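Local coordinates for protein aspartate--tRNA(Asp/Asn) ligase (PDB 1WYD) that probably attaches L-aspartate to both tRNA(Asp) and tRNA(Asn), first activating the amino acid with ATP, at residues Met399-Ala402 against Arg403-Met407; Ile249-Thr252 against Ile253-Gly257; Val238-Leu241 against Leu242-Ile245; Lys142-Arg145 against Glu146-Lys150. One frame throughout, in Å; residues are numbered along the deposited sequence.

In the fold
Following the chain from its N terminus, contact 4 (142-150) comes first, near the end of helix 128-150. Contacts 3 (238-245) and 2 (249-257) then occupy successive parts of helix 235-256, and contact 1 (399-407) is the passage from strand 394-400 into helix 401-409. Each spans a turn or two of continuous chain, so none closes a long loop, and they follow in series without nesting or crossing. In space they gather within the catalytic domain. I245 of contact 3 packs on F144, T147 and L148 of contact 4, and L241 on L148; K142 forms a salt bridge with E256 of contact 2. M399 touches F144 and L404 touches I249, tying the strand-to-helix junction to both long helices.

Contact 1: Met399-Ala402 against Arg403-Met407; sequences MGLA and RLMVM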
ATOM      1  N   MET B 399      -1.185  13.277  -2.200  1.00 35.73           N
ATOM      2  CA  MET B 399      -2.250  13.246  -3.173  1.00 35.31           C
ATOM      3  C   MET B 399      -3.318  12.243  -2.715  1.00 35.57           C
ATOM      4  O   MET B 399      -2.994  11.138  -2.284  1.00 34.55           O
ATOM      5  CB  MET B 399      -1.678  12.793  -4.489  1.00 34.32           C
ATOM      6  CG  MET B 399      -2.670  12.240  -5.493  1.00 35.06           C
ATOM      7  SD  MET B 399      -1.903  12.449  -7.245  1.00 39.07           S
ATOM      8  CE  MET B 399      -0.732  11.225  -7.241  1.00 35.22           C
ATOM      9  N   GLY B 400      -4.584  12.613  -2.894  1.00 35.57           N
ATOM     10  CA  GLY B 400      -5.662  11.728  -2.572  1.00 36.39           C
ATOM     11  C   GLY B 400      -5.932  10.810  -3.718  1.00 36.93           C
ATOM     12  O   GLY B 400      -6.232  11.281  -4.800  1.00 38.50           O
ATOM     13  N   LEU B 401      -5.862   9.500  -3.479  1.00 36.17           N
ATOM     14  CA  LEU B 401      -6.162   8.560  -4.507  1.00 35.86           C
ATOM     15  C   LEU B 401      -7.537   8.791  -5.144  1.00 36.86           C
ATOM     16  O   LEU B 401      -7.649   8.985  -6.366  1.00 39.78           O
ATOM     17  CB  LEU B 401      -5.954   7.129  -4.031  1.00 34.76           C
ATOM     18  CG  LEU B 401      -6.240   5.965  -4.992  1.00 33.64           C
ATOM     19  CD1 LEU B 401      -5.441   6.108  -6.369  1.00 27.64           C
ATOM     20  CD2 LEU B 401      -5.942   4.623  -4.333  1.00 28.91           C
ATOM     21  N   ALA B 402      -8.583   8.832  -4.360  1.00 37.08           N
ATOM     22  CA  ALA B 402      -9.877   8.881  -4.991  1.00 36.93           C
ATOM     23  C   ALA B 402     -10.155  10.225  -5.692  1.00 37.21           C
ATOM     24  O   ALA B 402     -10.915  10.255  -6.668  1.00 35.54           O
ATOM     25  CB  ALA B 402     -10.957   8.536  -4.022  1.00 36.75           C
ATOM     26  N   ARG B 403      -9.552  11.312  -5.194  1.00 37.39           N
ATOM     27  CA  ARG B 403      -9.648  12.570  -5.883  1.00 38.78           C
ATOM     28  C   ARG B 403      -8.918  12.456  -7.229  1.00 39.08           C
ATOM     29  O   ARG B 403      -9.441  12.898  -8.242  1.00 39.70           O
ATOM     30  CB  ARG B 403      -9.051  13.691  -5.050  1.00 39.07           C
ATOM     31  CG  ARG B 403     -10.057  14.505  -4.353  1.00 39.51           C
ATOM     32  CD  ARG B 403      -9.582  14.866  -3.000  1.00 43.48           C
ATOM     33  NE  ARG B 403     -10.621  15.472  -2.178  1.00 44.42           N
ATOM     34  CZ  ARG B 403     -10.760  16.780  -2.056  1.00 45.32           C
ATOM     35  NH1 ARG B 403      -9.948  17.606  -2.732  1.00 42.69           N
ATOM     36  NH2 ARG B 403     -11.710  17.273  -1.286  1.00 39.67           N
ATOM     37  N   LEU B 404      -7.734  11.834  -7.238  1.00 39.56           N
ATOM     38  CA  LEU B 404      -6.966  11.605  -8.481  1.00 39.71           C
ATOM     39  C   LEU B 404      -7.808  10.761  -9.402  1.00 40.00           C
ATOM     40  O   LEU B 404      -7.755  10.909 -10.604  1.00 39.97           O
ATOM     41  CB  LEU B 404      -5.637  10.888  -8.212  1.00 39.01           C
ATOM     42  CG  LEU B 404      -4.917  10.180  -9.373  1.00 38.53           C
ATOM     43  CD1 LEU B 404      -4.349  11.197 -10.471  1.00 34.71           C
ATOM     44  CD2 LEU B 404      -3.817   9.249  -8.839  1.00 33.15           C
ATOM     45  N   MET B 405      -8.646   9.903  -8.831  1.00 41.15           N
ATOM     46  CA  MET B 405      -9.472   9.084  -9.699  1.00 41.78           C
ATOM     47  C   MET B 405     -10.511   9.869 -10.550  1.00 42.25           C
ATOM     48  O   MET B 405     -10.833   9.439 -11.664  1.00 42.07           O
ATOM     49  CB  MET B 405     -10.090   7.952  -8.920  1.00 41.55           C
ATOM     50  CG  MET B 405      -9.067   6.886  -8.568  1.00 39.58           C
ATOM     51  SD  MET B 405      -8.599   5.860 -10.007  1.00 40.75           S
ATOM     52  CE  MET B 405     -10.101   5.205 -10.596  1.00 32.38           C
ATOM     53  N   VAL B 406     -10.991  11.012 -10.031  1.00 41.95           N
ATOM     54  CA  VAL B 406     -11.888  11.903 -10.770  1.00 42.34           C
ATOM     55  C   VAL B 406     -11.228  12.377 -12.063  1.00 43.92           C
ATOM     56  O   VAL B 406     -11.853  12.391 -13.138  1.00 45.24           O
ATOM     57  CB  VAL B 406     -12.244  13.144  -9.959  1.00 42.40           C
ATOM     58  CG1 VAL B 406     -13.045  14.131 -10.798  1.00 40.01           C
ATOM     59  CG2 VAL B 406     -13.019  12.755  -8.686  1.00 43.32           C
ATOM     60  N   MET B 407      -9.958  12.759 -11.960  1.00 44.18           N
ATOM     61  CA  MET B 407      -9.176  13.165 -13.116  1.00 44.77           C
ATOM     62  C   MET B 407      -8.946  11.979 -14.081  1.00 43.56           C
ATOM     63  O   MET B 407      -8.753  12.159 -15.287  1.00 44.93           O
ATOM     64  CB  MET B 407      -7.855  13.814 -12.616  1.00 45.60           C
ATOM     65  CG  MET B 407      -6.839  14.111 -13.687  1.00 48.41           C
ATOM     66  SD  MET B 407      -5.227  14.534 -12.993  1.00 56.73           S
ATOM     67  CE  MET B 407      -4.724  15.613 -14.333  1.00 55.42           C
TER
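R403 starts its side chain beside the carbonyl of G400, with its CB 3.7 Å from G400 O, and then leads away from the turn. Its guanidinium is fixed from outside: NH1 donates to E352 O, NH2 to F218 O, and NE forms a salt bridge with the sulfonate of EPE, probably from the crystallisation liquor. L404 follows on the inner side. G400 holds the N-cap position of helix 401-409, and L404 N lies 2.9 Å from its O in a nearly straight bond, 163° at the hydrogen; a CB on G400 would have room, so no clash forces the glycine. With CG turned opposite the backbone N (chi1 161°), L404 brings CD2 to 4.0 Å from M399 CE. M399 lays its thioether end against this methyl: SD touches it too, and the bend at chi3 places CE beside it. L401 CD1 reaches L404 CD2 at 4.3 Å, so branched and flexible apolar chains close together against M226 of strand 222-231. A strand that runs through glycines straight into a helix bearing an arginine is motif 3 of class II synthetases, and residues 400-403 are predicted to bind ATP, a role consistent with an anion lying at R403. M405 comes next, its N bonded to L401 O at 2.8 Å but bent, 137° at the hydrogen. CG, beside the backbone N, lies 3.4 Å from the same L401 O, and the bends further out turn the thioether away. The side chain packs on V133, I136 and Q137 of helix 128-150, where an unbranched, pliable residue can follow the neighbouring surface. V406 N bonds weakly to A402 O, while its compact side chain meets F218 and L351.

Contact 2: Ile249-Thr252 against Ile253-Gly257; sequences IVKT and IKEEG
Bonds from i+4 back to i carry the backbone from I249-T252 into I253-E256, the straightest being K254 N to V250 O at 2.8 Å and 171° at the hydrogen; near the end E255 N also makes a weak bond to T252 O. On the buried side I253 folds CG1 back to 3.2 Å from I249 O, and its branched chain packs on L408 of helix 401-409 and I136 of helix 128-150. T252 and E256 lie side by side, pointing the same way. CG2 of T252, placed opposite the backbone N by a chi1 of -57°, meets E256 OE1 at 3.3 Å, and OG1 bonds back to N248 O, so a small hydroxyl residue settles its own polar atom inside the helix. E256 OE1 is claimed by a salt bridge with K142. All this is the C-terminal end of helix 235-256, one of the helices backing the antiparallel sheet of the class II catalytic domain. G257 is the first residue to leave helical angles, and a CB there would clash with I253 O, to which its N still bonds. On the outer side K251 and E255 cross: CE of K251 comes within 3.6 Å of E255 OE1, whereas NZ stays 4.0 Å away, longer than a salt bridge, as suits flexible charged chains at the solvent.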
ATOM      1  N   ILE B 249       1.147   8.363 -15.092  1.00 44.79           N
ATOM      2  CA  ILE B 249      -0.159   7.883 -14.699  1.00 44.06           C
ATOM      3  C   ILE B 249      -1.121   7.998 -15.876  1.00 44.35           C
ATOM      4  O   ILE B 249      -1.622   7.002 -16.356  1.00 43.77           O
ATOM      5  CB  ILE B 249      -0.695   8.630 -13.404  1.00 43.28           C
ATOM      6  CG1 ILE B 249       0.067   8.157 -12.171  1.00 42.36           C
ATOM      7  CG2 ILE B 249      -2.146   8.325 -13.182  1.00 41.79           C
ATOM      8  CD1 ILE B 249      -0.235   8.911 -10.936  1.00 39.19           C
ATOM      9  N   VAL B 250      -1.379   9.207 -16.349  1.00 45.69           N
ATOM     10  CA  VAL B 250      -2.319   9.361 -17.461  1.00 47.25           C
ATOM     11  C   VAL B 250      -1.880   8.580 -18.708  1.00 48.28           C
ATOM     12  O   VAL B 250      -2.714   7.936 -19.394  1.00 48.27           O
ATOM     13  CB  VAL B 250      -2.592  10.826 -17.782  1.00 47.85           C
ATOM     14  CG1 VAL B 250      -3.116  11.571 -16.523  1.00 45.47           C
ATOM     15  CG2 VAL B 250      -1.351  11.489 -18.265  1.00 49.51           C
ATOM     16  N   LYS B 251      -0.572   8.555 -18.954  1.00 48.85           N
ATOM     17  CA  LYS B 251      -0.038   7.747 -20.054  1.00 50.36           C
ATOM     18  C   LYS B 251      -0.342   6.259 -19.878  1.00 50.24           C
ATOM     19  O   LYS B 251      -0.692   5.577 -20.836  1.00 50.84           O
ATOM     20  CB  LYS B 251       1.473   7.967 -20.210  1.00 51.08           C
ATOM     21  CG  LYS B 251       2.072   7.444 -21.511  1.00 53.34           C
ATOM     22  CD  LYS B 251       3.606   7.449 -21.439  1.00 57.11           C
ATOM     23  CE  LYS B 251       4.242   7.155 -22.808  1.00 59.45           C
ATOM     24  NZ  LYS B 251       5.359   6.157 -22.674  1.00 61.54           N
ATOM     25  N   THR B 252      -0.209   5.742 -18.662  1.00 50.09           N
ATOM     26  CA  THR B 252      -0.536   4.331 -18.436  1.00 49.26           C
ATOM     27  C   THR B 252      -2.030   4.038 -18.625  1.00 50.17           C
ATOM     28  O   THR B 252      -2.413   2.995 -19.185  1.00 50.13           O
ATOM     29  CB  THR B 252      -0.046   3.873 -17.050  1.00 49.29           C
ATOM     30  OG1 THR B 252       1.378   4.090 -16.932  1.00 46.80           O
ATOM     31  CG2 THR B 252      -0.209   2.378 -16.900  1.00 46.93           C
ATOM     32  N   ILE B 253      -2.878   4.942 -18.145  1.00 51.12           N
ATOM     33  CA  ILE B 253      -4.310   4.751 -18.264  1.00 51.89           C
ATOM     34  C   ILE B 253      -4.637   4.749 -19.757  1.00 52.78           C
ATOM     35  O   ILE B 253      -5.296   3.829 -20.232  1.00 53.27           O
ATOM     36  CB  ILE B 253      -5.111   5.853 -17.523  1.00 51.87           C
ATOM     37  CG1 ILE B 253      -4.648   6.030 -16.068  1.00 52.06           C
ATOM     38  CG2 ILE B 253      -6.603   5.563 -17.605  1.00 51.55           C
ATOM     39  CD1 ILE B 253      -4.507   4.737 -15.234  1.00 47.54           C
ATOM     40  N   LYS B 254      -4.136   5.751 -20.488  1.00 53.93           N
ATOM     41  CA  LYS B 254      -4.295   5.848 -21.966  1.00 54.88           C
ATOM     42  C   LYS B 254      -3.864   4.643 -22.809  1.00 55.08           C
ATOM     43  O   LYS B 254      -4.487   4.351 -23.820  1.00 55.66           O
ATOM     44  CB  LYS B 254      -3.650   7.124 -22.504  1.00 54.51           C
ATOM     45  CG  LYS B 254      -4.564   8.331 -22.427  1.00 55.32           C
ATOM     46  CD  LYS B 254      -3.877   9.622 -22.854  1.00 58.55           C
ATOM     47  CE  LYS B 254      -4.680  10.829 -22.351  1.00 62.98           C
ATOM     48  NZ  LYS B 254      -4.046  12.170 -22.647  1.00 65.54           N
ATOM     49  N   GLU B 255      -2.833   3.923 -22.389  1.00 56.11           N
ATOM     50  CA  GLU B 255      -2.358   2.747 -23.120  1.00 56.86           C
ATOM     51  C   GLU B 255      -2.893   1.419 -22.603  1.00 56.80           C
ATOM     52  O   GLU B 255      -3.335   0.578 -23.375  1.00 58.40           O
ATOM     53  CB  GLU B 255      -0.829   2.694 -23.094  1.00 57.44           C
ATOM     54  CG  GLU B 255      -0.145   3.606 -24.097  1.00 59.49           C
ATOM     55  CD  GLU B 255       1.325   3.820 -23.767  1.00 62.47           C
ATOM     56  OE1 GLU B 255       1.896   4.818 -24.244  1.00 61.65           O
ATOM     57  OE2 GLU B 255       1.913   2.985 -23.035  1.00 64.50           O
ATOM     58  N   GLU B 256      -2.815   1.222 -21.298  1.00 56.55           N
ATOM     59  CA  GLU B 256      -3.187  -0.035 -20.662  1.00 55.70           C
ATOM     60  C   GLU B 256      -4.644  -0.066 -20.185  1.00 55.26           C
ATOM     61  O   GLU B 256      -5.169  -1.119 -19.881  1.00 53.63           O
ATOM     62  CB  GLU B 256      -2.250  -0.292 -19.480  1.00 56.56           C
ATOM     63  CG  GLU B 256      -1.006  -1.142 -19.763  1.00 55.41           C
ATOM     64  CD  GLU B 256      -0.174  -1.363 -18.499  1.00 56.21           C
ATOM     65  OE1 GLU B 256       0.712  -0.540 -18.242  1.00 51.92           O
ATOM     66  OE2 GLU B 256      -0.417  -2.358 -17.743  1.00 60.45           O
ATOM     67  N   GLY B 257      -5.286   1.097 -20.125  1.00 55.50           N
ATOM     68  CA  GLY B 257      -6.701   1.158 -19.820  1.00 57.24           C
ATOM     69  C   GLY B 257      -7.605   1.695 -20.919  1.00 57.79           C
ATOM     70  O   GLY B 257      -8.624   2.329 -20.630  1.00 58.63           O
TER

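Contact 3: Val238-Leu241 against Leu242-Ile245; sequences VMQL and LEKI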
ATOM      1  N   VAL B 238       9.816  18.841  -6.008  1.00 48.11           N
ATOM      2  CA  VAL B 238       8.767  17.855  -5.860  1.00 47.41           C
ATOM      3  C   VAL B 238       7.603  18.116  -6.828  1.00 47.29           C
ATOM      4  O   VAL B 238       7.020  17.173  -7.400  1.00 46.49           O
ATOM      5  CB  VAL B 238       8.314  17.675  -4.358  1.00 47.60           C
ATOM      6  CG1 VAL B 238       9.488  17.165  -3.518  1.00 48.23           C
ATOM      7  CG2 VAL B 238       7.771  18.937  -3.766  1.00 45.93           C
ATOM      8  N   MET B 239       7.285  19.384  -7.041  1.00 47.43           N
ATOM      9  CA  MET B 239       6.310  19.718  -8.083  1.00 48.65           C
ATOM     10  C   MET B 239       6.719  19.123  -9.451  1.00 49.31           C
ATOM     11  O   MET B 239       5.889  18.514 -10.139  1.00 50.25           O
ATOM     12  CB  MET B 239       6.040  21.225  -8.143  1.00 48.55           C
ATOM     13  CG  MET B 239       5.053  21.673  -7.124  1.00 48.47           C
ATOM     14  SD  MET B 239       4.416  23.337  -7.401  1.00 54.73           S
ATOM     15  CE  MET B 239       5.786  24.388  -6.749  1.00 49.88           C
ATOM     16  N   GLN B 240       8.002  19.216  -9.796  1.00 49.38           N
ATOM     17  CA  GLN B 240       8.521  18.561 -11.010  1.00 50.33           C
ATOM     18  C   GLN B 240       8.543  17.032 -10.973  1.00 49.64           C
ATOM     19  O   GLN B 240       8.462  16.369 -12.011  1.00 49.41           O
ATOM     20  CB  GLN B 240       9.933  19.032 -11.284  1.00 49.88           C
ATOM     21  CG  GLN B 240       9.980  20.215 -12.167  1.00 54.45           C
ATOM     22  CD  GLN B 240      11.402  20.705 -12.330  1.00 59.69           C
ATOM     23  OE1 GLN B 240      12.339  19.894 -12.486  1.00 59.52           O
ATOM     24  NE2 GLN B 240      11.584  22.024 -12.261  1.00 59.54           N
ATOM     25  N   LEU B 241       8.722  16.469  -9.783  1.00 49.48           N
ATOM     26  CA  LEU B 241       8.609  15.020  -9.619  1.00 48.16           C
ATOM     27  C   LEU B 241       7.159  14.611  -9.901  1.00 47.78           C
ATOM     28  O   LEU B 241       6.900  13.654 -10.651  1.00 48.08           O
ATOM     29  CB  LEU B 241       9.011  14.633  -8.198  1.00 47.90           C
ATOM     30  CG  LEU B 241       9.549  13.254  -7.821  1.00 48.46           C
ATOM     31  CD1 LEU B 241       8.972  12.909  -6.458  1.00 47.71           C
ATOM     32  CD2 LEU B 241       9.238  12.154  -8.814  1.00 45.54           C
ATOM     33  N   LEU B 242       6.217  15.349  -9.307  1.00 46.33           N
ATOM     34  CA  LEU B 242       4.811  14.985  -9.377  1.00 45.57           C
ATOM     35  C   LEU B 242       4.336  15.089 -10.825  1.00 45.53           C
ATOM     36  O   LEU B 242       3.673  14.192 -11.317  1.00 45.30           O
ATOM     37  CB  LEU B 242       3.976  15.825  -8.387  1.00 44.97           C
ATOM     38  CG  LEU B 242       2.530  16.155  -8.662  1.00 43.75           C
ATOM     39  CD1 LEU B 242       1.631  15.017  -8.207  1.00 46.62           C
ATOM     40  CD2 LEU B 242       2.196  17.384  -7.946  1.00 41.07           C
ATOM     41  N   GLU B 243       4.711  16.171 -11.498  1.00 46.00           N
ATOM     42  CA  GLU B 243       4.484  16.339 -12.936  1.00 46.61           C
ATOM     43  C   GLU B 243       4.832  15.050 -13.681  1.00 46.84           C
ATOM     44  O   GLU B 243       4.019  14.503 -14.429  1.00 47.42           O
ATOM     45  CB  GLU B 243       5.320  17.524 -13.484  1.00 46.60           C
ATOM     46  CG  GLU B 243       4.750  18.928 -13.213  1.00 48.14           C
ATOM     47  CD  GLU B 243       5.588  20.087 -13.795  1.00 51.83           C
ATOM     48  OE1 GLU B 243       6.819  19.926 -14.044  1.00 53.37           O
ATOM     49  OE2 GLU B 243       5.011  21.186 -14.004  1.00 50.55           O
ATOM     50  N   LYS B 244       6.025  14.538 -13.450  1.00 46.58           N
ATOM     51  CA  LYS B 244       6.443  13.327 -14.138  1.00 47.53           C
ATOM     52  C   LYS B 244       5.624  12.091 -13.757  1.00 46.41           C
ATOM     53  O   LYS B 244       5.338  11.238 -14.604  1.00 46.49           O
ATOM     54  CB  LYS B 244       7.941  13.081 -13.909  1.00 47.97           C
ATOM     55  CG  LYS B 244       8.835  14.092 -14.656  1.00 51.93           C
ATOM     56  CD  LYS B 244      10.206  14.342 -13.947  1.00 55.52           C
ATOM     57  CE  LYS B 244      11.279  13.327 -14.361  1.00 58.32           C
ATOM     58  NZ  LYS B 244      12.674  13.787 -13.967  1.00 61.44           N
ATOM     59  N   ILE B 245       5.285  11.997 -12.466  1.00 45.86           N
ATOM     60  CA  ILE B 245       4.392  10.972 -11.920  1.00 44.11           C
ATOM     61  C   ILE B 245       3.031  10.997 -12.638  1.00 43.50           C
ATOM     62  O   ILE B 245       2.597  10.005 -13.208  1.00 42.48           O
ATOM     63  CB  ILE B 245       4.216  11.205 -10.378  1.00 44.72           C
ATOM     64  CG1 ILE B 245       5.516  10.876  -9.621  1.00 43.72           C
ATOM     65  CG2 ILE B 245       2.998  10.409  -9.813  1.00 43.16           C
ATOM     66  CD1 ILE B 245       5.369  11.008  -8.133  1.00 42.57           C
TER
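L241 and I245 form the close-packed side of this helical turn. I245 N donates to L241 O at 2.9 Å. CG1 of I245 curls back to 3.3 Å from that same oxygen, and past it the two apolar chains meet at a slant, L241 CD2 to I245 CG1 being 4.0 Å. A leucine and a beta-branched isoleucine suit this stripe, which needs shape and no charge. One residue further round, L242 N is bonded to V238 O at 2.8 Å.

E243 is the exception among the buried residues, an acid on the inner side. Its CG, opposite the carbonyl carbon (chi1 -79°), is turned back to M239 O, 3.3 Å away, and from there the extended chain carries OE2 to a hydrogen bond with I275 N. OE1 rests 3.7 Å from Q240 CG, and the carboxylate and the Q240 amide are turned only 22° apart. Without the carboxylate, as with an alanine here, I275 N is likely to lose its acceptor, and a gap to open beside I273 and P274.

The solvent side is looser. K244 N reaches Q240 O only weakly, at 3.4 Å, and the lysine lays its CD against the same oxygen before bending outward, its amine in a weak, long ion pair with E151. Q240 likewise extends outward, as its amide end suits.

Inward, M239 and L242 lie on F318 of strand 316-320 and F344 of strand 343-348, and V238 on F344; on helix 128-150 L241 meets L148, and I245 meets L148, T147 and F144.

Contact 4: Lys142-Arg145 against Glu146-Lys150; sequences KAFR and ETLYK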
ATOM      1  N   LYS B 142       0.318   1.422  -9.785  1.00 41.87           N
ATOM      2  CA  LYS B 142       1.458   0.817 -10.437  1.00 42.77           C
ATOM      3  C   LYS B 142       2.294   1.942 -11.072  1.00 42.00           C
ATOM      4  O   LYS B 142       3.491   2.026 -10.832  1.00 42.04           O
ATOM      5  CB  LYS B 142       0.965  -0.213 -11.486  1.00 42.21           C
ATOM      6  CG  LYS B 142       2.034  -1.158 -11.987  1.00 46.16           C
ATOM      7  CD  LYS B 142       1.891  -1.502 -13.482  1.00 54.82           C
ATOM      8  CE  LYS B 142       1.724  -0.232 -14.351  1.00 56.58           C
ATOM      9  NZ  LYS B 142       2.222  -0.368 -15.756  1.00 56.82           N
ATOM     10  N   ALA B 143       1.644   2.843 -11.801  1.00 41.58           N
ATOM     11  CA  ALA B 143       2.362   3.885 -12.545  1.00 42.45           C
ATOM     12  C   ALA B 143       2.965   4.871 -11.585  1.00 42.95           C
ATOM     13  O   ALA B 143       4.016   5.473 -11.878  1.00 43.78           O
ATOM     14  CB  ALA B 143       1.451   4.624 -13.533  1.00 41.46           C
ATOM     15  N   PHE B 144       2.308   5.028 -10.436  1.00 42.18           N
ATOM     16  CA  PHE B 144       2.768   5.947  -9.408  1.00 41.33           C
ATOM     17  C   PHE B 144       4.078   5.416  -8.853  1.00 41.29           C
ATOM     18  O   PHE B 144       5.027   6.148  -8.700  1.00 40.81           O
ATOM     19  CB  PHE B 144       1.694   6.044  -8.310  1.00 41.57           C
ATOM     20  CG  PHE B 144       2.122   6.788  -7.066  1.00 40.68           C
ATOM     21  CD1 PHE B 144       2.131   8.191  -7.046  1.00 39.29           C
ATOM     22  CD2 PHE B 144       2.459   6.082  -5.888  1.00 40.88           C
ATOM     23  CE1 PHE B 144       2.496   8.894  -5.919  1.00 38.35           C
ATOM     24  CE2 PHE B 144       2.832   6.778  -4.718  1.00 38.73           C
ATOM     25  CZ  PHE B 144       2.832   8.210  -4.732  1.00 39.11           C
ATOM     26  N   ARG B 145       4.118   4.130  -8.525  1.00 42.23           N
ATOM     27  CA  ARG B 145       5.277   3.590  -7.845  1.00 42.21           C
ATOM     28  C   ARG B 145       6.428   3.472  -8.851  1.00 42.58           C
ATOM     29  O   ARG B 145       7.580   3.776  -8.537  1.00 42.38           O
ATOM     30  CB  ARG B 145       4.936   2.264  -7.215  1.00 42.35           C
ATOM     31  CG  ARG B 145       3.950   2.359  -6.053  1.00 42.20           C
ATOM     32  CD  ARG B 145       3.876   1.074  -5.270  1.00 41.97           C
ATOM     33  NE  ARG B 145       2.768   1.058  -4.319  1.00 42.48           N
ATOM     34  CZ  ARG B 145       1.561   0.561  -4.566  1.00 43.90           C
ATOM     35  NH1 ARG B 145       1.293   0.038  -5.752  1.00 41.23           N
ATOM     36  NH2 ARG B 145       0.608   0.570  -3.615  1.00 42.58           N
ATOM     37  N   GLU B 146       6.099   3.062 -10.068  1.00 42.58           N
ATOM     38  CA  GLU B 146       7.090   2.911 -11.139  1.00 43.56           C
ATOM     39  C   GLU B 146       7.962   4.155 -11.313  1.00 42.82           C
ATOM     40  O   GLU B 146       9.184   4.066 -11.259  1.00 43.13           O
ATOM     41  CB  GLU B 146       6.355   2.534 -12.426  1.00 44.46           C
ATOM     42  CG  GLU B 146       7.197   2.449 -13.673  1.00 46.80           C
ATOM     43  CD  GLU B 146       6.310   2.226 -14.874  1.00 49.52           C
ATOM     44  OE1 GLU B 146       6.341   1.108 -15.439  1.00 52.71           O
ATOM     45  OE2 GLU B 146       5.548   3.158 -15.211  1.00 49.76           O
ATOM     46  N   THR B 147       7.324   5.325 -11.439  1.00 42.87           N
ATOM     47  CA  THR B 147       8.020   6.591 -11.568  1.00 41.91           C
ATOM     48  C   THR B 147       8.928   6.829 -10.384  1.00 42.05           C
ATOM     49  O   THR B 147      10.069   7.313 -10.543  1.00 41.85           O
ATOM     50  CB  THR B 147       7.022   7.764 -11.697  1.00 42.04           C
ATOM     51  OG1 THR B 147       6.254   7.578 -12.879  1.00 43.01           O
ATOM     52  CG2 THR B 147       7.756   9.084 -12.009  1.00 39.05           C
ATOM     53  N   LEU B 148       8.422   6.477  -9.197  1.00 41.25           N
ATOM     54  CA  LEU B 148       9.127   6.741  -7.954  1.00 39.94           C
ATOM     55  C   LEU B 148      10.365   5.872  -7.775  1.00 39.74           C
ATOM     56  O   LEU B 148      11.399   6.364  -7.272  1.00 38.91           O
ATOM     57  CB  LEU B 148       8.163   6.622  -6.761  1.00 40.04           C
ATOM     58  CG  LEU B 148       7.309   7.872  -6.670  1.00 39.68           C
ATOM     59  CD1 LEU B 148       6.009   7.542  -5.956  1.00 39.80           C
ATOM     60  CD2 LEU B 148       8.079   8.996  -5.992  1.00 34.28           C
ATOM     61  N   TYR B 149      10.258   4.594  -8.174  1.00 39.99           N
ATOM     62  CA  TYR B 149      11.368   3.646  -8.132  1.00 41.54           C
ATOM     63  C   TYR B 149      12.449   4.102  -9.064  1.00 43.50           C
ATOM     64  O   TYR B 149      13.616   3.972  -8.750  1.00 44.38           O
ATOM     65  CB  TYR B 149      10.961   2.230  -8.594  1.00 41.43           C
ATOM     66  CG  TYR B 149       9.972   1.490  -7.757  1.00 38.67           C
ATOM     67  CD1 TYR B 149      10.111   1.418  -6.368  1.00 38.83           C
ATOM     68  CD2 TYR B 149       8.883   0.844  -8.345  1.00 38.90           C
ATOM     69  CE1 TYR B 149       9.177   0.725  -5.585  1.00 36.39           C
ATOM     70  CE2 TYR B 149       7.931   0.129  -7.561  1.00 36.32           C
ATOM     71  CZ  TYR B 149       8.085   0.084  -6.184  1.00 38.51           C
ATOM     72  OH  TYR B 149       7.171  -0.623  -5.380  1.00 40.36           O
ATOM     73  N   LYS B 150      12.057   4.642 -10.214  1.00 45.88           N
ATOM     74  CA  LYS B 150      13.024   5.191 -11.182  1.00 47.97           C
ATOM     75  C   LYS B 150      13.843   6.323 -10.565  1.00 47.75           C
ATOM     76  O   LYS B 150      14.981   6.542 -10.965  1.00 46.83           O
ATOM     77  CB  LYS B 150      12.317   5.680 -12.447  1.00 48.02           C
ATOM     78  CG  LYS B 150      13.158   5.641 -13.709  1.00 53.80           C
ATOM     79  CD  LYS B 150      12.573   6.504 -14.882  1.00 58.82           C
ATOM     80  CE  LYS B 150      11.278   5.927 -15.496  1.00 61.81           C
ATOM     81  NZ  LYS B 150      11.271   4.427 -15.782  1.00 65.12           N
TER
HETATM   82  O   HOH W   1       3.326   2.254 -15.890  1.00 60.17           O
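A143 O is approached by several groups. T147 N bonds to it weakly at 3.3 Å, T147 OG1 lies 3.2 Å away, and the amide ND2 of N248 on helix 235-256 donates to it from outside. The same ND2 also bonds E146 OE2, which accepts a hydrogen bond from a water as well. That water accepts from K142 NZ at 2.8 Å, bridging a lysine and a glutamate too far apart for a salt bridge; K142 is instead paired with E256. On the inner side, with CG of F144 opposite its backbone N (chi1 171°) and CG of L148 beside its own N, L148 CD1 comes over one face of the F144 ring, a CH-pi contact 3.5 Å from the centroid and 16° off its normal. Flat ring and branched chain both lie against strands 201-209 and 222-231, F144 on V205, M226 and V228, L148 on F203 and V228. This is the long helix of class II motif 1, which builds the dimer interface. Y149 N bonds to R145 O at 2.8 Å, and the tyrosine ring lies alongside the arginine, CE2 3.7 Å from R145 CB, with the guanidinium turned 28° from the ring plane. R145 NH1 reaches E155 of the second subunit in a salt bridge, while the Y149 ring receives K142 of that subunit as a cation-pi partner. Were Y149 replaced by a leucine, that lysine would probably lose its aromatic face.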